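Local atomic coordinates of protein-tyrosine phosphatase mitochondrial 1 (Mus musculus, PDB entry 3RGO), a protein that removes the terminal phosphate of phosphatidylglycerophosphate to give phosphatidylglycerol, a step on the way to the mitochondrial lipid cardiolipin. Residues R4-P15 and G89-G99; V29-E37 and G55-T63. All coordinates share one frame; numbering follows the deposited sequence.

Interaction 1 of 2, residues R4-P15 and G89-G99. With SO4 (sulfate ion), chain B.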
loop_
_atom_site.group_PDB
_atom_site.type_symbol
_atom_site.label_atom_id
_atom_site.label_comp_id
_atom_site.label_asym_id
_atom_site.label_seq_id
_atom_site.Cartn_x
_atom_site.Cartn_y
_atom_site.Cartn_z
ATOM N N ARG A 4 10.023 1.342 6.145
ATOM C CA ARG A 4 10.256 0.409 5.051
ATOM C C ARG A 4 9.772 -0.983 5.450
ATOM O O ARG A 4 10.085 -1.470 6.541
ATOM C CB ARG A 4 11.736 0.370 4.659
ATOM C CG ARG A 4 12.061 -0.730 3.656
ATOM C CD ARG A 4 13.447 -0.561 3.052
ATOM N NE ARG A 4 13.586 0.699 2.323
ATOM C CZ ARG A 4 13.178 0.889 1.071
ATOM N NH1 ARG A 4 12.585 -0.094 0.402
ATOM N NH2 ARG A 4 13.356 2.070 0.487
ATOM N N ILE A 5 8.997 -1.614 4.570
ATOM C CA ILE A 5 8.470 -2.949 4.831
ATOM C C ILE A 5 9.406 -4.009 4.253
ATOM O O ILE A 5 9.739 -4.996 4.916
ATOM C CB ILE A 5 7.058 -3.123 4.239
ATOM C CG1 ILE A 5 6.098 -2.081 4.830
ATOM C CG2 ILE A 5 6.543 -4.530 4.495
ATOM C CD1 ILE A 5 5.931 -2.171 6.343
ATOM N N ASP A 6 9.817 -3.799 3.008
ATOM C CA ASP A 6 10.850 -4.618 2.385
ATOM C C ASP A 6 11.576 -3.801 1.317
ATOM O O ASP A 6 11.507 -2.571 1.317
ATOM C CB ASP A 6 10.291 -5.946 1.834
ATOM C CG ASP A 6 9.296 -5.754 0.694
ATOM O OD1 ASP A 6 9.191 -4.634 0.156
ATOM O OD2 ASP A 6 8.623 -6.744 0.326
ATOM N N HIS A 7 12.278 -4.476 0.417
ATOM C CA HIS A 7 13.063 -3.780 -0.596
ATOM C C HIS A 7 12.193 -2.934 -1.539
ATOM O O HIS A 7 12.687 -2.000 -2.166
ATOM C CB HIS A 7 13.912 -4.783 -1.389
ATOM C CG HIS A 7 14.966 -4.144 -2.241
ATOM N ND1 HIS A 7 14.804 -3.933 -3.593
ATOM C CD2 HIS A 7 16.196 -3.669 -1.929
ATOM C CE1 HIS A 7 15.892 -3.358 -4.080
ATOM N NE2 HIS A 7 16.749 -3.186 -3.091
ATOM N N THR A 8 10.905 -3.261 -1.633
ATOM C CA THR A 8 9.997 -2.563 -2.550
ATOM C C THR A 8 9.059 -1.589 -1.838
ATOM O O THR A 8 8.960 -0.416 -2.201
ATOM C CB THR A 8 9.112 -3.552 -3.358
ATOM O OG1 THR A 8 9.934 -4.432 -4.133
ATOM C CG2 THR A 8 8.172 -2.799 -4.293
ATOM N N VAL A 9 8.372 -2.084 -0.817
ATOM C CA VAL A 9 7.264 -1.340 -0.228
ATOM C C VAL A 9 7.631 -0.531 1.010
ATOM O O VAL A 9 8.355 -0.999 1.884
ATOM C CB VAL A 9 6.091 -2.278 0.100
ATOM C CG1 VAL A 9 5.043 -1.560 0.957
ATOM C CG2 VAL A 9 5.484 -2.813 -1.186
ATOM N N LEU A 10 7.126 0.698 1.061
ATOM C CA LEU A 10 7.135 1.480 2.287
ATOM C C LEU A 10 5.698 1.814 2.675
ATOM O O LEU A 10 4.836 1.997 1.813
ATOM C CB LEU A 10 7.953 2.763 2.117
ATOM C CG LEU A 10 9.394 2.560 1.636
ATOM C CD1 LEU A 10 9.484 2.749 0.127
ATOM C CD2 LEU A 10 10.333 3.513 2.356
ATOM N N LEU A 11 5.455 1.875 3.978
ATOM C CA LEU A 11 4.141 2.188 4.526
ATOM C C LEU A 11 4.279 3.384 5.466
ATOM O O LEU A 11 5.099 3.361 6.385
ATOM C CB LEU A 11 3.590 0.984 5.292
ATOM C CG LEU A 11 2.354 1.217 6.165
ATOM C CD1 LEU A 11 1.130 1.555 5.323
ATOM C CD2 LEU A 11 2.081 0.013 7.054
ATOM N N GLY A 12 3.490 4.430 5.235
ATOM C CA GLY A 12 3.573 5.624 6.064
ATOM C C GLY A 12 2.372 6.547 6.001
ATOM O O GLY A 12 1.412 6.297 5.271
ATOM N N ALA A 13 2.425 7.628 6.776
ATOM C CA ALA A 13 1.381 8.642 6.738
ATOM C C ALA A 13 1.419 9.369 5.396
ATOM O O ALA A 13 2.381 9.227 4.630
ATOM C CB ALA A 13 1.553 9.627 7.893
ATOM N N LEU A 14 0.370 10.132 5.101
ATOM C CA LEU A 14 0.309 10.877 3.844
ATOM C C LEU A 14 1.611 11.641 3.613
ATOM O O LEU A 14 2.141 12.265 4.532
ATOM C CB LEU A 14 -0.884 11.839 3.825
ATOM C CG LEU A 14 -0.812 13.058 4.743
ATOM C CD1 LEU A 14 -1.896 14.072 4.390
ATOM C CD2 LEU A 14 -0.911 12.645 6.203
ATOM N N PRO A 15 2.131 11.579 2.383
ATOM C CA PRO A 15 3.411 12.191 2.023
ATOM C C PRO A 15 3.244 13.684 1.806
ATOM O O PRO A 15 2.422 14.097 0.985
ATOM C CB PRO A 15 3.757 11.528 0.684
ATOM C CG PRO A 15 2.715 10.467 0.462
ATOM C CD PRO A 15 1.523 10.881 1.241
ATOM N N GLY A 89 13.067 -3.010 -9.569
ATOM C CA GLY A 89 14.005 -2.758 -8.490
ATOM C C GLY A 89 13.799 -1.401 -7.844
ATOM O O GLY A 89 14.710 -0.850 -7.224
ATOM N N GLN A 90 12.592 -0.861 -7.990
ATOM C CA GLN A 90 12.275 0.456 -7.455
ATOM C C GLN A 90 11.248 0.312 -6.342
ATOM O O GLN A 90 10.772 -0.788 -6.078
ATOM C CB GLN A 90 11.782 1.385 -8.567
ATOM C CG GLN A 90 12.879 1.725 -9.577
ATOM C CD GLN A 90 12.344 2.299 -10.877
ATOM O OE1 GLN A 90 11.135 2.439 -11.062
ATOM N NE2 GLN A 90 13.252 2.627 -11.793
ATOM N N CYS A 91 10.918 1.415 -5.682
ATOM C CA CYS A 91 10.101 1.336 -4.482
ATOM C C CYS A 91 8.746 2.007 -4.644
ATOM O O CYS A 91 8.557 2.860 -5.513
ATOM C CB CYS A 91 10.853 1.913 -3.283
ATOM S SG CYS A 91 12.457 1.132 -2.963
ATOM N N VAL A 92 7.803 1.593 -3.804
ATOM C CA VAL A 92 6.463 2.156 -3.810
ATOM C C VAL A 92 6.081 2.577 -2.401
ATOM O O VAL A 92 6.227 1.804 -1.453
ATOM C CB VAL A 92 5.423 1.143 -4.338
ATOM C CG1 VAL A 92 4.009 1.689 -4.165
ATOM C CG2 VAL A 92 5.700 0.813 -5.797
ATOM N N TYR A 93 5.604 3.811 -2.275
ATOM C CA TYR A 93 5.126 4.343 -1.007
ATOM C C TYR A 93 3.616 4.160 -0.943
ATOM O O TYR A 93 2.891 4.606 -1.834
ATOM C CB TYR A 93 5.487 5.827 -0.904
ATOM C CG TYR A 93 5.306 6.459 0.457
ATOM C CD1 TYR A 93 4.058 6.915 0.877
ATOM C CD2 TYR A 93 6.393 6.647 1.309
ATOM C CE1 TYR A 93 3.899 7.520 2.117
ATOM C CE2 TYR A 93 6.243 7.255 2.550
ATOM C CZ TYR A 93 4.994 7.686 2.948
ATOM O OH TYR A 93 4.844 8.289 4.181
ATOM N N VAL A 94 3.151 3.497 0.111
ATOM C CA VAL A 94 1.740 3.177 0.271
ATOM C C VAL A 94 1.179 3.965 1.440
ATOM O O VAL A 94 1.700 3.892 2.553
ATOM C CB VAL A 94 1.547 1.658 0.540
ATOM C CG1 VAL A 94 0.075 1.305 0.637
ATOM C CG2 VAL A 94 2.213 0.839 -0.552
ATOM N N HIS A 95 0.116 4.725 1.194
ATOM C CA HIS A 95 -0.452 5.548 2.252
ATOM C C HIS A 95 -1.945 5.775 2.134
ATOM O O HIS A 95 -2.542 5.654 1.067
ATOM C CB HIS A 95 0.231 6.924 2.285
ATOM C CG HIS A 95 -0.199 7.830 1.172
ATOM N ND1 HIS A 95 -1.252 8.711 1.292
ATOM C CD2 HIS A 95 0.270 7.975 -0.091
ATOM C CE1 HIS A 95 -1.409 9.367 0.156
ATOM N NE2 HIS A 95 -0.498 8.938 -0.700
ATOM N N CYS A 96 -2.537 6.119 3.268
ATOM C CA CYS A 96 -3.828 6.765 3.298
ATOM C C CYS A 96 -3.600 8.040 4.102
ATOM O O CYS A 96 -2.986 8.990 3.604
ATOM C CB CYS A 96 -4.880 5.861 3.944
ATOM S SG CYS A 96 -6.561 6.514 3.840
ATOM N N LYS A 97 -4.037 8.044 5.355
ATOM C CA LYS A 97 -3.822 9.193 6.232
ATOM C C LYS A 97 -2.709 8.944 7.243
ATOM O O LYS A 97 -1.647 9.555 7.177
ATOM C CB LYS A 97 -5.112 9.551 6.980
ATOM C CG LYS A 97 -6.212 10.139 6.109
ATOM C CD LYS A 97 -7.380 10.612 6.970
ATOM C CE LYS A 97 -6.917 11.614 8.021
ATOM N NZ LYS A 97 -8.025 12.047 8.928
ATOM N N ALA A 98 -2.960 8.039 8.179
ATOM C CA ALA A 98 -2.054 7.826 9.303
ATOM C C ALA A 98 -1.069 6.678 9.079
ATOM O O ALA A 98 -0.129 6.505 9.855
ATOM C CB ALA A 98 -2.861 7.597 10.586
ATOM N N GLY A 99 -1.291 5.896 8.026
ATOM C CA GLY A 99 -0.445 4.754 7.722
ATOM C C GLY A 99 -0.596 3.611 8.714
ATOM O O GLY A 99 0.371 2.918 9.020
HETATM S S SO4 B . -5.008 4.787 7.458
HETATM O O1 SO4 B . -6.336 4.199 7.598
HETATM O O2 SO4 B . -4.270 4.665 8.712
HETATM O O3 SO4 B . -4.288 4.102 6.392
HETATM O O4 SO4 B . -5.132 6.206 7.130
HETATM O O HOH W 1 12.058 -3.186 -5.251
#
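A chi1 of 75° sets the imidazole of His95 between its own backbone N and carbonyl carbon, where one ring face is offered to Pro15; in Tyr93, CG lies opposite the backbone N (chi1 -168°), which lets the phenol reach across to Gly12 and Ala13. Pro15 CD stands 3.3 Å from the centroid of the His95 ring, only 3° off its normal, a CH-pi contact suited to the C-H bonds beside a proline nitrogen. The neighbouring carbon, Pro15 CG, comes within 3.6 Å of Tyr93 CE1, so one proline ring touches both aromatic rings, over the face of His95 and obliquely at Tyr93. The imidazole is fixed by its two nitrogens: His95 ND1 donates to Cys96 O at 2.9 Å, in the plane of the ring, while NE2 is hydrogen-bonded to Thr34. The phenol is fixed by its hydroxyl, since Tyr93 OH donates to Ala13 O at 2.7 Å. Glycine suits position 12 because a CB there would collide with that hydroxyl.

Beneath these rings, strands 9-12 and 91-95 run parallel in the phosphatase sheet, 91-95 being its middle strand; Leu10 N to Val92 O, at 2.9 Å, is one rung of their ladder. On the other face of the sheet Val9 CG1 meets Val94 CG2 at 4.0 Å, and Tyr110 of helix 102-115 covers Val9. Strand 91-95 leads into the CX5R P-loop that opens with Cys96, the predicted phosphocysteine nucleophile. A sulfate occupies it, probably much as a substrate phosphate would: Lys97 N (2.8 Å) and Ala98 N both donate to sulfate O4, and Arg102 and Ser103 bind it too. Gly99 has positive phi, and a CB would strike Gly12, while Leu14 N donates to Lys97 O at 3.0 Å, tying the loop to residues 4-15.

Interaction 2 of 2, residues V29-E37 and G55-T63. With SO4 (sulfate ion), chain C.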
loop_
_atom_site.group_PDB
_atom_site.type_symbol
_atom_site.label_atom_id
_atom_site.label_comp_id
_atom_site.label_asym_id
_atom_site.label_seq_id
_atom_site.Cartn_x
_atom_site.Cartn_y
_atom_site.Cartn_z
ATOM N N VAL A 29 11.733 5.738 -4.262
ATOM C CA VAL A 29 10.305 5.695 -4.553
ATOM C C VAL A 29 10.013 6.167 -5.975
ATOM O O VAL A 29 10.281 7.318 -6.323
ATOM C CB VAL A 29 9.499 6.567 -3.569
ATOM C CG1 VAL A 29 8.061 6.705 -4.039
ATOM C CG2 VAL A 29 9.558 5.986 -2.160
ATOM N N ARG A 30 9.458 5.276 -6.791
ATOM C CA ARG A 30 9.061 5.632 -8.148
ATOM C C ARG A 30 7.572 5.405 -8.359
ATOM O O ARG A 30 7.035 5.678 -9.430
ATOM C CB ARG A 30 9.869 4.837 -9.175
ATOM C CG ARG A 30 11.344 5.181 -9.170
ATOM C CD ARG A 30 11.551 6.636 -9.555
ATOM N NE ARG A 30 12.756 7.189 -8.949
ATOM C CZ ARG A 30 13.982 7.018 -9.434
ATOM N NH1 ARG A 30 14.166 6.297 -10.533
ATOM N NH2 ARG A 30 15.023 7.562 -8.819
ATOM N N GLY A 31 6.906 4.897 -7.330
ATOM C CA GLY A 31 5.480 4.662 -7.398
ATOM C C GLY A 31 4.837 5.023 -6.078
ATOM O O GLY A 31 5.465 4.936 -5.026
ATOM N N VAL A 32 3.586 5.452 -6.128
ATOM C CA VAL A 32 2.868 5.770 -4.904
ATOM C C VAL A 32 1.444 5.255 -5.021
ATOM O O VAL A 32 0.784 5.436 -6.049
ATOM C CB VAL A 32 2.904 7.288 -4.589
ATOM C CG1 VAL A 32 2.381 8.094 -5.765
ATOM C CG2 VAL A 32 2.122 7.613 -3.307
ATOM N N ILE A 33 0.998 4.554 -3.987
ATOM C CA ILE A 33 -0.384 4.112 -3.917
ATOM C C ILE A 33 -1.097 5.023 -2.942
ATOM O O ILE A 33 -0.764 5.061 -1.760
ATOM C CB ILE A 33 -0.510 2.650 -3.463
ATOM C CG1 ILE A 33 0.177 1.731 -4.477
ATOM C CG2 ILE A 33 -1.984 2.280 -3.289
ATOM C CD1 ILE A 33 0.116 0.247 -4.122
ATOM N N THR A 34 -2.060 5.778 -3.453
ATOM C CA THR A 34 -2.793 6.737 -2.636
ATOM C C THR A 34 -4.211 6.255 -2.406
ATOM O O THR A 34 -4.975 6.060 -3.345
ATOM C CB THR A 34 -2.823 8.126 -3.293
ATOM O OG1 THR A 34 -1.482 8.618 -3.421
ATOM C CG2 THR A 34 -3.650 9.101 -2.456
ATOM N N MET A 35 -4.559 6.059 -1.143
ATOM C CA MET A 35 -5.881 5.565 -0.806
ATOM C C MET A 35 -6.737 6.671 -0.216
ATOM O O MET A 35 -6.265 7.472 0.591
ATOM C CB MET A 35 -5.778 4.381 0.156
ATOM C CG MET A 35 -5.186 3.138 -0.489
ATOM S SD MET A 35 -4.591 1.934 0.710
ATOM C CE MET A 35 -2.929 2.547 0.941
ATOM N N ASN A 36 -7.994 6.708 -0.645
ATOM C CA ASN A 36 -8.976 7.662 -0.139
ATOM C C ASN A 36 -8.483 9.106 -0.106
ATOM O O ASN A 36 -8.708 9.817 0.868
ATOM C CB ASN A 36 -9.464 7.251 1.251
ATOM C CG ASN A 36 -10.389 6.047 1.212
ATOM O OD1 ASN A 36 -10.968 5.661 2.230
ATOM N ND2 ASN A 36 -10.545 5.456 0.033
ATOM N N GLU A 37 -7.812 9.531 -1.172
ATOM C CA GLU A 37 -7.390 10.923 -1.298
ATOM C C GLU A 37 -8.542 11.866 -0.944
ATOM O O GLU A 37 -9.572 11.880 -1.617
ATOM C CB GLU A 37 -6.896 11.202 -2.719
ATOM C CG GLU A 37 -6.575 12.661 -2.990
ATOM C CD GLU A 37 -6.187 12.911 -4.434
ATOM O OE1 GLU A 37 -7.087 13.198 -5.252
ATOM O OE2 GLU A 37 -4.981 12.822 -4.752
ATOM N N GLY A 55 9.133 11.999 -11.162
ATOM C CA GLY A 55 9.349 10.704 -11.781
ATOM C C GLY A 55 8.664 9.547 -11.072
ATOM O O GLY A 55 9.064 8.395 -11.231
ATOM N N VAL A 56 7.637 9.839 -10.283
ATOM C CA VAL A 56 6.878 8.763 -9.649
ATOM C C VAL A 56 5.435 8.676 -10.143
ATOM O O VAL A 56 4.739 9.681 -10.269
ATOM C CB VAL A 56 6.946 8.811 -8.098
ATOM C CG1 VAL A 56 7.666 10.045 -7.624
ATOM C CG2 VAL A 56 5.551 8.681 -7.475
ATOM N N GLU A 57 5.009 7.453 -10.437
ATOM C CA GLU A 57 3.652 7.183 -10.884
ATOM C C GLU A 57 2.730 6.996 -9.681
ATOM O O GLU A 57 3.051 6.246 -8.754
ATOM C CB GLU A 57 3.633 5.923 -11.751
ATOM C CG GLU A 57 2.278 5.585 -12.348
ATOM C CD GLU A 57 2.296 4.268 -13.107
ATOM O OE1 GLU A 57 3.328 3.565 -13.050
ATOM O OE2 GLU A 57 1.278 3.933 -13.753
ATOM N N GLN A 58 1.585 7.670 -9.705
ATOM C CA GLN A 58 0.609 7.560 -8.625
ATOM C C GLN A 58 -0.560 6.675 -9.029
ATOM O O GLN A 58 -1.153 6.859 -10.093
ATOM C CB GLN A 58 0.084 8.941 -8.214
ATOM C CG GLN A 58 -0.939 8.899 -7.073
ATOM C CD GLN A 58 -1.483 10.271 -6.711
ATOM O OE1 GLN A 58 -1.996 10.992 -7.567
ATOM N NE2 GLN A 58 -1.377 10.636 -5.438
ATOM N N LEU A 59 -0.873 5.701 -8.184
ATOM C CA LEU A 59 -2.085 4.908 -8.340
ATOM C C LEU A 59 -3.064 5.291 -7.232
ATOM O O LEU A 59 -2.746 5.185 -6.048
ATOM C CB LEU A 59 -1.765 3.412 -8.274
ATOM C CG LEU A 59 -2.956 2.472 -8.035
ATOM C CD1 LEU A 59 -3.957 2.554 -9.180
ATOM C CD2 LEU A 59 -2.473 1.039 -7.838
ATOM N N ARG A 60 -4.247 5.756 -7.615
ATOM C CA ARG A 60 -5.249 6.147 -6.638
ATOM C C ARG A 60 -6.286 5.056 -6.480
ATOM O O ARG A 60 -6.871 4.595 -7.465
ATOM C CB ARG A 60 -5.933 7.456 -7.038
ATOM C CG ARG A 60 -5.166 8.703 -6.647
ATOM C CD ARG A 60 -6.015 9.945 -6.864
ATOM N NE ARG A 60 -6.543 9.999 -8.224
ATOM C CZ ARG A 60 -5.901 10.545 -9.251
ATOM N NH1 ARG A 60 -4.704 11.090 -9.073
ATOM N NH2 ARG A 60 -6.454 10.547 -10.455
ATOM N N LEU A 61 -6.505 4.639 -5.238
ATOM C CA LEU A 61 -7.501 3.619 -4.954
ATOM C C LEU A 61 -8.478 4.122 -3.899
ATOM O O LEU A 61 -8.117 4.907 -3.021
ATOM C CB LEU A 61 -6.839 2.320 -4.489
ATOM C CG LEU A 61 -5.910 1.621 -5.479
ATOM C CD1 LEU A 61 -5.166 0.485 -4.798
ATOM C CD2 LEU A 61 -6.689 1.109 -6.694
ATOM N N SER A 62 -9.719 3.671 -4.004
ATOM C CA SER A 62 -10.736 3.995 -3.017
ATOM C C SER A 62 -11.127 2.743 -2.241
ATOM O O SER A 62 -11.173 1.644 -2.798
ATOM C CB SER A 62 -11.973 4.589 -3.696
ATOM O OG SER A 62 -11.725 5.908 -4.159
ATOM N N THR A 63 -11.392 2.907 -0.950
ATOM C CA THR A 63 -11.957 1.821 -0.163
ATOM C C THR A 63 -13.439 1.751 -0.466
ATOM O O THR A 63 -14.049 2.756 -0.839
ATOM C CB THR A 63 -11.799 2.059 1.347
ATOM O OG1 THR A 63 -12.381 3.326 1.689
ATOM C CG2 THR A 63 -10.333 2.043 1.747
HETATM S S SO4 C . -13.812 3.792 4.903
HETATM O O1 SO4 C . -13.923 2.790 3.843
HETATM O O2 SO4 C . -13.496 3.131 6.171
HETATM O O3 SO4 C . -12.749 4.736 4.560
HETATM O O4 SO4 C . -15.077 4.514 5.027
HETATM O O HOH W 2 7.882 5.755 -12.268
#
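Val32 packs tightly against Val56 and Gln58: its CG1 lies 3.6 Å from Val56 CG2, and Gln58 CB is 3.5 Å from the same Val32 CG1. Gln58 is stretched out, its CG opposite the backbone N (chi1 -180°), and runs alongside Val32, pointing the same way. The extended chain brings the amide across to Thr34: Gln58 NE2 donates to Thr34 OG1 at 2.9 Å, a bent bond (139° at the hydrogen), with the oxygen tilted from the amide plane. Threonine suits this place because its one small hydroxyl also serves His95. An alanine in place of Gln58 would probably leave Thr34 OG1 without its amide donor and uncover Val32 CG1.

The opposite face, with Ile33, Leu59 and Leu61, is apolar but more loosely spaced. Ile33 CG2 reaches Leu61 CD1 at 4.0 Å, a branch methyl of the isoleucine against a terminal methyl of the leucine. Phe81 of helix 72-88 covers Ile33 and Leu59, and Met106 of helix 102-115 packs on Leu61; aliphatic side chains suit the side the helices cover, where Ile33 and Leu61 are buried. Between the faces runs a regular parallel ladder: Thr34 N donates to Leu59 O at 2.7 Å and Leu61 N to Thr34 O at 2.8 Å, with the strands 20° apart.

Toward solvent the contact loosens. Arg60 is exposed, and Glu37 OE2 merely rests 3.7 Å from Arg60 CD; the carboxylate makes its salt bridge with Arg42 instead. After strand 57-61, Thr63 OG1 lies 2.7 Å from O1 of a second sulfate, probably from the crystallisation liquor. Strand 57-61, an edge strand of the sheet, is joined to strand 29-35 through helix 48-53 in a beta-alpha-beta crossover of the dual-specificity phosphatase fold, in which strand 29-35 leads to Asn36 beside Cys96.

Interaction 1 is the more deeply buried, joining the middle strand of the sheet to strand 9-12, whereas interaction 2 joins strand 29-35 to an edge strand, only partly buried. The two share the sheet, because strands 91-95 and 29-35 are neighbours: Tyr93 O and Ile33 N lie 2.9 Å apart, probably hydrogen-bonded, and Val94 packs on Met35. Along the chain, interaction 2 is nested within the loop that interaction 1 closes. Their chemistry follows their places. Aromatic and proline packing and a P-loop that holds its anion largely through backbone N-H groups mark interaction 1; a Gln-Thr bond beside packed valines, with opposite charges too far apart for a salt bridge near solvent, marks interaction 2. Arg102 touches both sulfates.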